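Local structure of deoxyribodipyrimidine photo-lyase (Oryza sativa Japonica Group, 3UMV) at residues M44-R49 with L326-C331; R79-S84 with A227-E232; T176-M181 with R189-K194. The protein repairs ultraviolet-damaged DNA, using light and a bound FAD to split cyclobutane pyrimidine dimers back into separate pyrimidines. All coordinates share one frame; numbering follows the deposited sequence.

Contact 1. Residues M44-R49 with L326-C331; sequences MLRDQR and LADNFC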
# COMPACT_ATOMS: atom_id res chain seq x y z
N MET A 44 11.90 -4.85 9.18
CA MET A 44 10.96 -4.97 8.08
C MET A 44 9.59 -4.47 8.52
O MET A 44 9.08 -4.90 9.55
CB MET A 44 10.85 -6.44 7.69
CG MET A 44 9.88 -6.73 6.55
SD MET A 44 9.77 -8.51 6.28
CE MET A 44 11.22 -8.84 5.29
N LEU A 45 8.98 -3.58 7.74
CA LEU A 45 7.62 -3.15 8.02
C LEU A 45 6.78 -3.08 6.76
O LEU A 45 5.84 -3.86 6.61
CB LEU A 45 7.60 -1.82 8.78
CG LEU A 45 6.25 -1.46 9.39
CD1 LEU A 45 6.49 -0.58 10.61
CD2 LEU A 45 5.34 -0.77 8.37
N ARG A 46 7.12 -2.18 5.85
CA ARG A 46 6.33 -2.03 4.63
C ARG A 46 6.62 -3.10 3.59
O ARG A 46 5.73 -3.48 2.82
CB ARG A 46 6.49 -0.65 4.02
CG ARG A 46 5.39 -0.32 3.00
CD ARG A 46 5.65 1.03 2.39
NE ARG A 46 4.54 1.50 1.57
CZ ARG A 46 4.56 2.68 0.95
NH1 ARG A 46 5.62 3.47 1.10
NH2 ARG A 46 3.53 3.07 0.22
N ASP A 47 7.85 -3.59 3.54
CA ASP A 47 8.23 -4.44 2.42
C ASP A 47 8.47 -5.88 2.85
O ASP A 47 9.60 -6.30 3.10
CB ASP A 47 9.42 -3.81 1.69
CG ASP A 47 9.07 -2.45 1.09
OD1 ASP A 47 9.43 -1.43 1.71
OD2 ASP A 47 8.39 -2.39 0.04
N GLN A 48 7.36 -6.62 2.93
CA GLN A 48 7.33 -7.95 3.49
C GLN A 48 7.70 -9.02 2.47
O GLN A 48 6.86 -9.84 2.05
CB GLN A 48 5.96 -8.20 4.13
CG GLN A 48 5.68 -7.21 5.24
CD GLN A 48 4.21 -7.01 5.51
OE1 GLN A 48 3.40 -7.93 5.35
NE2 GLN A 48 3.85 -5.80 5.94
N ARG A 49 8.97 -8.99 2.08
CA ARG A 49 9.55 -9.87 1.08
C ARG A 49 11.07 -9.89 1.23
O ARG A 49 11.67 -8.93 1.72
CB ARG A 49 9.18 -9.41 -0.34
CG ARG A 49 9.91 -8.14 -0.78
CD ARG A 49 9.40 -7.60 -2.14
NE ARG A 49 10.07 -6.34 -2.42
CZ ARG A 49 9.65 -5.15 -2.01
NH1 ARG A 49 8.50 -5.02 -1.35
NH2 ARG A 49 10.38 -4.07 -2.29
N LEU A 326 3.04 8.94 -6.86
CA LEU A 326 2.46 10.25 -6.60
C LEU A 326 1.70 10.23 -5.27
O LEU A 326 1.70 11.23 -4.55
CB LEU A 326 1.54 10.68 -7.74
CG LEU A 326 0.73 11.96 -7.47
CD1 LEU A 326 1.61 13.20 -7.31
CD2 LEU A 326 -0.27 12.15 -8.58
N ALA A 327 1.08 9.10 -4.93
CA ALA A 327 0.40 9.01 -3.65
C ALA A 327 1.38 9.05 -2.48
O ALA A 327 1.08 9.67 -1.46
CB ALA A 327 -0.50 7.76 -3.56
N ASP A 328 2.53 8.36 -2.61
CA ASP A 328 3.58 8.47 -1.58
C ASP A 328 4.08 9.92 -1.47
O ASP A 328 4.27 10.45 -0.37
CB ASP A 328 4.75 7.51 -1.83
CG ASP A 328 4.66 6.23 -0.99
OD1 ASP A 328 5.71 5.67 -0.57
OD2 ASP A 328 3.51 5.79 -0.73
N ASN A 329 4.29 10.55 -2.62
CA ASN A 329 4.71 11.94 -2.66
C ASN A 329 3.77 12.79 -1.82
O ASN A 329 4.20 13.56 -0.96
CB ASN A 329 4.74 12.43 -4.10
CG ASN A 329 4.91 13.94 -4.20
OD1 ASN A 329 3.94 14.67 -4.35
ND2 ASN A 329 6.15 14.41 -4.08
N PHE A 330 2.47 12.62 -2.04
CA PHE A 330 1.50 13.44 -1.36
C PHE A 330 1.49 13.20 0.14
O PHE A 330 1.56 14.14 0.93
CB PHE A 330 0.11 13.24 -1.94
CG PHE A 330 -0.95 14.02 -1.23
CD1 PHE A 330 -1.09 15.39 -1.45
CD2 PHE A 330 -1.80 13.40 -0.35
CE1 PHE A 330 -2.07 16.11 -0.78
CE2 PHE A 330 -2.80 14.13 0.32
CZ PHE A 330 -2.93 15.47 0.10
N CYS A 331 1.40 11.94 0.54
CA CYS A 331 1.34 11.65 1.97
C CYS A 331 2.65 12.04 2.70
O CYS A 331 2.62 12.47 3.84
CB CYS A 331 0.97 10.19 2.23
SG CYS A 331 -0.67 9.73 1.63
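Arg46 and Asp328 meet through a two-pronged salt bridge, and no other pair of residues touches across the contact. The guanidinium presents its end: NH1 of Arg46 donates to OD1 of Asp328 at 2.8 Å, and NH2 of Arg46 donates to OD2 of Asp328 at 2.9 Å. Both bonds are nearly straight, and both use the syn side of the carboxylate. The two flat groups are close to coplanar, 24° apart, so each holds the other against rotation. Arginine suits the place by its length: with CG anti to the backbone N (chi1 -163°), its extended chain spans most of the 12.5 Å between the CA atoms of Arg46 and Asp328, and the short Asp328 side chain the rest.

Further polar bonds hold this buried pair. Arg46 NH1 also donates to the carbonyl of Phe137, which helps satisfy the guanidinium, while Asp328 OD1 accepts from Asn170 ND2; this N-H and the Arg46 charge would be expected to favour a deprotonated Asp328.

Within 44-49, a hydrogen bond and a salt bridge brace the loop that carries Arg46. Gln48 NE2 reaches Leu45 O at 2.9 Å, and Arg49 NH1 bridges to Asp47 OD2 at 3.0 Å.

The loop follows strand 40-44 of the alpha/beta domain, and Asp328 projects from helix 310-333, whose Leu326 and Ala327 are assigned by similarity to FAD binding. Pro431 of helix 431-442 packs against both partners.

Contact 2. Residues R79-S84 with A227-E232; sequences RPFLLS and ARVCSE. With EDO (1,2-ethanediol), chain H.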
# COMPACT_ATOMS: atom_id res chain seq x y z
N ARG A 79 -3.24 -4.96 19.09
CA ARG A 79 -4.61 -4.45 19.11
C ARG A 79 -4.62 -3.01 19.63
O ARG A 79 -4.00 -2.72 20.65
CB ARG A 79 -5.47 -5.36 19.99
CG ARG A 79 -6.93 -4.98 20.11
CD ARG A 79 -7.61 -5.83 21.17
NE ARG A 79 -6.94 -5.68 22.46
CZ ARG A 79 -6.97 -6.59 23.43
NH1 ARG A 79 -6.32 -6.35 24.57
NH2 ARG A 79 -7.64 -7.72 23.27
N PRO A 80 -5.34 -2.10 18.95
CA PRO A 80 -6.27 -2.26 17.83
C PRO A 80 -5.61 -2.41 16.45
O PRO A 80 -6.33 -2.36 15.45
CB PRO A 80 -7.07 -0.96 17.87
CG PRO A 80 -6.07 0.03 18.34
CD PRO A 80 -5.28 -0.69 19.39
N PHE A 81 -4.30 -2.59 16.42
CA PHE A 81 -3.55 -2.91 15.19
C PHE A 81 -3.29 -1.70 14.30
O PHE A 81 -3.90 -0.65 14.45
CB PHE A 81 -4.26 -4.03 14.41
CG PHE A 81 -4.57 -5.24 15.25
CD1 PHE A 81 -3.55 -6.06 15.70
CD2 PHE A 81 -5.87 -5.55 15.59
CE1 PHE A 81 -3.82 -7.17 16.49
CE2 PHE A 81 -6.15 -6.67 16.38
CZ PHE A 81 -5.12 -7.48 16.82
N LEU A 82 -2.36 -1.85 13.36
CA LEU A 82 -2.01 -0.75 12.46
C LEU A 82 -3.23 -0.24 11.70
O LEU A 82 -3.83 -0.96 10.89
CB LEU A 82 -0.93 -1.18 11.48
CG LEU A 82 -0.43 -0.04 10.58
CD1 LEU A 82 0.09 1.10 11.47
CD2 LEU A 82 0.63 -0.55 9.63
N LEU A 83 -3.59 1.01 11.95
CA LEU A 83 -4.73 1.66 11.31
C LEU A 83 -6.00 0.80 11.36
O LEU A 83 -6.76 0.74 10.39
CB LEU A 83 -4.39 2.07 9.87
CG LEU A 83 -3.36 3.22 9.79
CD1 LEU A 83 -2.78 3.36 8.39
CD2 LEU A 83 -3.97 4.55 10.28
N SER A 84 -6.21 0.13 12.48
CA SER A 84 -7.41 -0.68 12.70
C SER A 84 -7.59 -1.83 11.70
O SER A 84 -8.72 -2.12 11.29
CB SER A 84 -8.66 0.21 12.74
OG SER A 84 -8.52 1.24 13.71
N ALA A 227 -4.83 -17.36 14.82
CA ALA A 227 -6.14 -17.47 15.45
C ALA A 227 -6.33 -16.39 16.51
O ALA A 227 -7.39 -15.77 16.59
CB ALA A 227 -6.34 -18.85 16.05
N ARG A 228 -5.30 -16.14 17.30
CA ARG A 228 -5.39 -15.16 18.39
C ARG A 228 -5.60 -13.76 17.86
O ARG A 228 -6.55 -13.07 18.23
CB ARG A 228 -4.14 -15.18 19.27
CG ARG A 228 -4.22 -14.16 20.40
CD ARG A 228 -2.99 -14.15 21.28
NE ARG A 228 -1.79 -13.74 20.56
CZ ARG A 228 -1.47 -12.49 20.26
NH1 ARG A 228 -0.35 -12.21 19.61
NH2 ARG A 228 -2.28 -11.50 20.62
N VAL A 229 -4.68 -13.34 16.99
CA VAL A 229 -4.71 -11.99 16.44
C VAL A 229 -6.02 -11.70 15.70
O VAL A 229 -6.64 -10.67 15.91
CB VAL A 229 -3.48 -11.72 15.54
CG1 VAL A 229 -3.68 -10.45 14.72
CG2 VAL A 229 -2.23 -11.61 16.38
N CYS A 230 -6.44 -12.62 14.84
CA CYS A 230 -7.63 -12.38 14.04
C CYS A 230 -8.90 -12.36 14.91
O CYS A 230 -9.82 -11.60 14.63
CB CYS A 230 -7.78 -13.42 12.93
SG CYS A 230 -6.50 -13.35 11.65
N SER A 231 -8.94 -13.17 15.97
CA SER A 231 -10.10 -13.17 16.85
C SER A 231 -10.16 -11.91 17.73
O SER A 231 -11.21 -11.60 18.30
CB SER A 231 -10.19 -14.45 17.70
OG SER A 231 -9.24 -14.44 18.75
N GLU A 232 -9.05 -11.20 17.82
CA GLU A 232 -9.01 -9.92 18.52
C GLU A 232 -9.48 -8.77 17.64
O GLU A 232 -9.71 -7.66 18.12
CB GLU A 232 -7.61 -9.61 19.01
CG GLU A 232 -7.17 -10.41 20.21
CD GLU A 232 -5.73 -10.11 20.58
OE1 GLU A 232 -5.19 -9.12 20.05
OE2 GLU A 232 -5.14 -10.86 21.39
C1 EDO H . -2.89 -6.36 22.76
O1 EDO H . -2.06 -7.46 22.64
C2 EDO H . -2.39 -5.15 23.17
O2 EDO H . -3.13 -4.00 22.98
O HOH W 1 -2.79 -7.96 19.97
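The Phe81 ring carries CA of Arg79 over the centre of one face, 3.6 Å above the plane, while CB of Glu232 lies in plane at its edge. C1 of an ethanediol, probably from the crystallisation liquor, lies over one face of the Arg79 guanidinium; its O2 donates to Arg79 O. CZ of Phe81 lies 3.6 Å from both Val229 O and Glu232 OE1, and its CE1 meets CG1 of Val229 at 3.7 Å. An aromatic side chain suits this place because it brings apolar ring carbons to Val229 and gives the backbone of Arg79 a flat surface.

Glu232 extends beyond CG and crosses Arg79 at about a right angle. Its OE1 is 4.3 Å from Arg79 NH2, well out of the guanidinium plane, so the attraction is one of charge alone. A closer partner is Arg228, whose NH2 donates to Glu232 OE2 at 3.0 Å from above the carboxylate plane. One water accepts from Arg79 N, donates to Glu232 OE1 at 2.7 Å and is hydrogen-bonded to ethanediol O1.

Leu90 of helix 87-106 backs both Phe81 and Val229. The chemistry is therefore divided: Phe81, Val229 CG1 and Leu90 make an apolar patch, whereas water and the Arg79-Glu232 attraction link the charged outer part, with Arg228 holding Glu232.

Contact 3. Residues T176-M181 with R189-K194; sequences TASAKM and RGKVSK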
# COMPACT_ATOMS: atom_id res chain seq x y z
N THR A 176 13.76 11.99 -3.34
CA THR A 176 14.50 12.36 -4.54
C THR A 176 13.56 12.68 -5.71
O THR A 176 13.84 13.57 -6.52
CB THR A 176 15.42 11.22 -4.96
OG1 THR A 176 16.37 10.98 -3.91
CG2 THR A 176 16.16 11.56 -6.24
N ALA A 177 12.43 11.99 -5.79
CA ALA A 177 11.54 12.16 -6.95
C ALA A 177 11.13 13.62 -7.11
O ALA A 177 11.16 14.18 -8.21
CB ALA A 177 10.29 11.28 -6.80
N SER A 178 10.72 14.20 -6.00
CA SER A 178 10.41 15.62 -5.94
C SER A 178 10.77 16.12 -4.55
O SER A 178 10.79 15.35 -3.58
CB SER A 178 8.94 15.89 -6.24
OG SER A 178 8.69 17.29 -6.24
N ALA A 179 11.08 17.40 -4.47
CA ALA A 179 11.37 18.04 -3.20
C ALA A 179 10.10 18.60 -2.57
O ALA A 179 10.14 19.15 -1.47
CB ALA A 179 12.41 19.16 -3.39
N LYS A 180 8.97 18.45 -3.27
CA LYS A 180 7.72 19.01 -2.76
C LYS A 180 6.51 18.17 -3.17
O LYS A 180 6.63 17.30 -4.03
CB LYS A 180 7.55 20.46 -3.20
CG LYS A 180 7.39 20.66 -4.70
CD LYS A 180 7.02 22.10 -5.00
CE LYS A 180 6.29 22.21 -6.33
NZ LYS A 180 7.00 21.48 -7.41
N MET A 181 5.37 18.42 -2.55
CA MET A 181 4.14 17.76 -2.98
C MET A 181 3.78 18.29 -4.36
O MET A 181 3.75 19.49 -4.59
CB MET A 181 3.00 17.99 -1.97
CG MET A 181 2.43 19.38 -1.93
SD MET A 181 0.99 19.53 -0.82
CE MET A 181 1.82 20.05 0.68
N ARG A 189 5.13 13.25 -13.19
CA ARG A 189 5.76 12.51 -14.29
C ARG A 189 6.93 13.29 -14.91
O ARG A 189 7.95 12.71 -15.29
CB ARG A 189 4.73 12.18 -15.36
CG ARG A 189 5.21 11.29 -16.49
CD ARG A 189 4.14 11.21 -17.59
NE ARG A 189 2.81 10.92 -17.03
CZ ARG A 189 1.76 11.73 -17.11
NH1 ARG A 189 0.60 11.37 -16.58
NH2 ARG A 189 1.86 12.89 -17.74
N GLY A 190 6.78 14.61 -15.01
CA GLY A 190 7.82 15.44 -15.58
C GLY A 190 9.12 15.25 -14.82
O GLY A 190 10.19 15.19 -15.41
N LYS A 191 9.03 15.14 -13.51
CA LYS A 191 10.23 14.97 -12.70
C LYS A 191 10.81 13.56 -12.72
O LYS A 191 12.01 13.38 -12.91
CB LYS A 191 9.99 15.46 -11.27
CG LYS A 191 9.80 16.97 -11.22
CD LYS A 191 9.86 17.54 -9.82
CE LYS A 191 9.41 18.98 -9.84
NZ LYS A 191 9.27 19.55 -8.49
N VAL A 192 9.96 12.55 -12.55
CA VAL A 192 10.47 11.18 -12.47
C VAL A 192 10.93 10.60 -13.81
O VAL A 192 11.84 9.79 -13.86
CB VAL A 192 9.48 10.22 -11.74
CG1 VAL A 192 9.28 10.67 -10.30
CG2 VAL A 192 8.14 10.16 -12.46
N SER A 193 10.30 11.02 -14.91
CA SER A 193 10.69 10.47 -16.21
C SER A 193 12.15 10.80 -16.51
O SER A 193 12.84 10.02 -17.18
CB SER A 193 9.76 10.97 -17.32
OG SER A 193 9.83 12.37 -17.44
N LYS A 194 12.62 11.94 -16.00
CA LYS A 194 14.01 12.35 -16.18
C LYS A 194 15.05 11.43 -15.53
O LYS A 194 16.19 11.34 -15.99
CB LYS A 194 14.21 13.76 -15.65
CG LYS A 194 13.52 14.84 -16.46
CD LYS A 194 13.71 16.19 -15.80
CE LYS A 194 13.03 17.29 -16.57
NZ LYS A 194 13.21 18.59 -15.87
O HOH W 2 11.69 19.24 -6.83
O HOH W 3 9.59 22.17 -8.64
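An ST turn at Ser178, just after the short, weakly bonded helix 174-177, faces one side of helix 185-193 and forms the polar half of this contact. Ser178 OG accepts from the backbone N of Lys180 at 3.2 Å, with an N-H...O angle of 166°. Serine suits the turn because its short hydroxyl, set anti to the backbone N (chi1 -177°), can reach forward to the amide two residues on. The same oxygen is hydrogen-bonded to OE1 of Glu182.

Lys191 comes across from the helix as a straight chain, extended beyond CG. Its CB sits 3.5 Å from the carbonyl O of Ala177, and its methylenes pass alongside the Ser178 side chain before NZ arrives near the turn. There it meets Lys180, whose chain crosses that of Lys191 at about a right angle and bends at chi4 (-49°). The two NZ atoms, of Lys180 and Lys191, are 3.2 Å apart, close for like charges. Glu182 OE1 forms salt bridges with both, which should offset much of the repulsion. Two waters add to the network: one accepts from Lys191 NZ and from the backbone N of Ala179, the other from both lysine NZ atoms.

In the fold, the contact is a local pairing of two helices joined by a short connection: a chain that has left the alpha/beta domain's strand 162-166 doubles back from helix 174-177 onto helix 185-193, with helix 310-333 alongside. The hydrophobic half of the pairing is small and buried. CB of Ala177 meets CG1 of Val192 at 3.7 Å, and Ala177 and Val192 have CA atoms only 5.7 Å apart, a spacing that suits a small residue at 177. Tyr333 OH, from helix 310-333, is hydrogen-bonded to Ser178 O.

From the N terminus, the chain first passes the loop 44-49, which contact 1 later closes against helix 310-333, a span of 276 intervening residues. Within the long loop that contact 1 closes, 79-84 opens contact 2, which closes at 227-232 on helix 222-231. Contact 3, the shortest closure, joins 176-181 to 189-194 and is nested within contact 2, and so within contact 1; none of them cross. Contact 1 ties the alpha/beta domain to the helical part near FAD, contact 2 ties a loop after strand 70-75 to helix 222-231, and contact 3 pairs neighbouring helices. Contacts 1 and 3 touch through Asn329, whereas contacts 2 and 3 lie on opposite sides of the chain's centre.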